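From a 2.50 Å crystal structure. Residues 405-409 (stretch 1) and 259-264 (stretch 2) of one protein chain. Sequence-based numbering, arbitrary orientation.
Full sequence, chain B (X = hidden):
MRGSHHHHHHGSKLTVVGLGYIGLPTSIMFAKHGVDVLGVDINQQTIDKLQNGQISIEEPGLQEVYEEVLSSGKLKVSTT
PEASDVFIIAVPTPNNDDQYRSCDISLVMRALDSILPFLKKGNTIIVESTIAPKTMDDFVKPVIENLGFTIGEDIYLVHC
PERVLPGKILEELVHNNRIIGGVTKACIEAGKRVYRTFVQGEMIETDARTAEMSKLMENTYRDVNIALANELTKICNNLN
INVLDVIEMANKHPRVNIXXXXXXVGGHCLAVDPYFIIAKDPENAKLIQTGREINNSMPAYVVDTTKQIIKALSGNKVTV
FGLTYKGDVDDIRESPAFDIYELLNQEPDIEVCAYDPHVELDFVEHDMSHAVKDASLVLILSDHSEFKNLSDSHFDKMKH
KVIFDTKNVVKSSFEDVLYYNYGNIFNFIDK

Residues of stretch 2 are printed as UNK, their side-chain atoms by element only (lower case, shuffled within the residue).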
# COMPACT_ATOMS: atom_id res chain seq x y z
N ASP B 405 -14.74 -14.80 13.34
CA ASP B 405 -14.80 -14.45 11.93
C ASP B 405 -13.55 -13.70 11.49
O ASP B 405 -13.36 -12.54 11.84
CB ASP B 405 -16.10 -13.70 11.63
CG ASP B 405 -16.42 -13.42 10.19
OD1 ASP B 405 -15.78 -14.03 9.31
OD2 ASP B 405 -17.32 -12.60 9.93
N THR B 406 -12.68 -14.40 10.74
CA THR B 406 -11.42 -13.86 10.23
C THR B 406 -11.62 -13.00 8.98
O THR B 406 -10.68 -12.34 8.54
CB THR B 406 -10.40 -15.01 9.98
OG1 THR B 406 -10.79 -15.76 8.85
CG2 THR B 406 -10.20 -15.89 11.18
N LYS B 407 -12.85 -13.01 8.41
CA LYS B 407 -13.21 -12.29 7.17
C LYS B 407 -14.18 -11.10 7.36
O LYS B 407 -14.35 -10.33 6.42
CB LYS B 407 -13.78 -13.27 6.11
CG LYS B 407 -12.78 -14.28 5.56
CD LYS B 407 -11.67 -13.65 4.70
CE LYS B 407 -12.09 -13.24 3.32
NZ LYS B 407 -10.92 -12.87 2.49
N ASN B 408 -14.81 -10.96 8.56
CA ASN B 408 -15.79 -9.91 8.89
C ASN B 408 -16.97 -9.93 7.88
O ASN B 408 -17.38 -8.89 7.34
CB ASN B 408 -15.12 -8.54 9.04
CG ASN B 408 -16.00 -7.47 9.64
OD1 ASN B 408 -16.80 -7.70 10.54
ND2 ASN B 408 -15.85 -6.26 9.15
N VAL B 409 -17.49 -11.14 7.61
CA VAL B 409 -18.55 -11.42 6.65
C VAL B 409 -19.98 -11.38 7.24
O VAL B 409 -20.90 -10.93 6.56
CB VAL B 409 -18.24 -12.70 5.80
CG1 VAL B 409 -18.37 -13.98 6.62
CG2 VAL B 409 -19.09 -12.76 4.54
N UNK B 259 -6.03 -1.80 3.81
CA UNK B 259 -6.85 -2.94 3.43
C UNK B 259 -7.43 -3.69 4.63
O UNK B 259 -7.16 -3.34 5.78
c UNK B 259 -5.49 -1.91 0.86
c UNK B 259 -6.07 -3.87 2.46
n UNK B 259 -5.11 -1.85 -0.46
c UNK B 259 -5.67 -3.22 1.16
c UNK B 259 -5.11 -3.11 -0.93
n UNK B 259 -5.43 -3.98 0.02
N UNK B 260 -8.25 -4.70 4.34
CA UNK B 260 -8.87 -5.55 5.35
C UNK B 260 -7.96 -6.73 5.71
O UNK B 260 -7.36 -7.34 4.82
c UNK B 260 -10.24 -6.07 4.88
n UNK B 260 -12.11 -5.24 7.20
o UNK B 260 -11.31 -3.26 6.51
c UNK B 260 -11.60 -4.43 6.27
c UNK B 260 -11.36 -5.02 4.90
N UNK B 261 -7.83 -7.05 7.01
CA UNK B 261 -7.04 -8.24 7.39
C UNK B 261 -7.85 -9.52 7.13
O UNK B 261 -9.06 -9.45 6.86
c UNK B 261 -7.92 -7.16 9.35
c UNK B 261 -8.48 -6.42 8.18
c UNK B 261 -6.78 -8.04 8.88
N UNK B 262 -7.17 -10.66 7.21
CA UNK B 262 -7.81 -11.95 6.96
C UNK B 262 -7.00 -13.15 7.41
O UNK B 262 -6.00 -13.01 8.12
N UNK B 263 -7.40 -14.35 6.98
CA UNK B 263 -6.68 -15.57 7.39
C UNK B 263 -5.38 -15.88 6.62
O UNK B 263 -4.70 -16.87 6.88
c UNK B 263 -8.58 -14.66 6.14
c UNK B 263 -8.62 -16.15 6.11
c UNK B 263 -7.73 -16.66 7.18
N UNK B 264 -5.06 -15.01 5.67
CA UNK B 264 -3.92 -15.15 4.78
C UNK B 264 -4.31 -14.79 3.37
O UNK B 264 -5.39 -14.23 3.14

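Position 259 carries six side-chain atoms, four carbons and two nitrogens. One carbon is bonded to CA, and the remaining three carbons and two nitrogens close a five-membered ring, the composition of an imidazole. This side chain is out of reach of stretch 1 and takes no part in the contact. The residue is His259, with chi1 in the m well.

At position 260 there are five side-chain atoms: a chain of three carbons, the third of which bears one oxygen and one nitrogen. A terminal amide at the end of two further carbons beyond CA would suit this pattern, whereas a carboxylate would need two oxygens. CB points toward stretch 1, but the contact it leads to is a loose one, and its neighbor there is Asn408. The residue is Gln260. Its chi1 and chi2 are both m, and no hydrogen bond joins it to stretch 1.

Position 261 has three carbons and no heteroatom in its side chain. One carbon lies within bonding distance of CA and another within bonding distance of the backbone N, so the three close a ring onto the main chain. That closure identifies Pro261, whose ring has a C-gamma endo pucker. The ring itself does not touch stretch 1; the nearest approach of this residue is through its backbone, with Pro261 O 3.7 Å from Thr406 O. Two carbonyl oxygens at that separation offer no bond to each other.

Position 262 has no side-chain atoms at all, and its CA is 5.2 Å from the CA of Thr406, the closest such pair between the stretches. It is therefore Gly262. Gly262 CA lies 3.3 Å from Thr406 O, with an angle of 168° at the hydrogen, a nearly linear CA-H...O contact. An ideal CB on Gly262 would lie 4.0 Å from Thr406 O, clear of stretch 1, but it would clash with a side-chain carbon of position 263.

Position 263 again shows three carbons closing a ring onto the backbone N, and these ring carbons lie against Thr406 and the side chain of Lys407. The residue is Pro263. Its ring packs against both: Pro263 CG lies 3.5 Å from Thr406 OG1, and Pro263 CD lies 3.6 Å from Lys407 CD. The ideal CB of Gly262 would come within 2.7 Å of Pro263 CD.

Position 264 has only backbone atoms and is Gly264. Its backbone angles, with phi at 137°, would jam a CB against the preceding carbonyl oxygen, and that alone calls for glycine; stretch 1 is not involved.

The contact buries 203 Å² in all and contains no hydrogen bond across the stretches. It rests on packing: Thr406 meets Gly262 through its carbonyl and Pro263 through its side chain, while the aliphatic part of Lys407 covers the same proline ring. Within stretch 1, Asp405 holds the loop in shape, Asp405 OD1 accepting from Lys407 N at 3.2 Å and Asp405 OD2 from Val409 N at 2.7 Å.

Stretch 2, residues 259-264: HQPGPG
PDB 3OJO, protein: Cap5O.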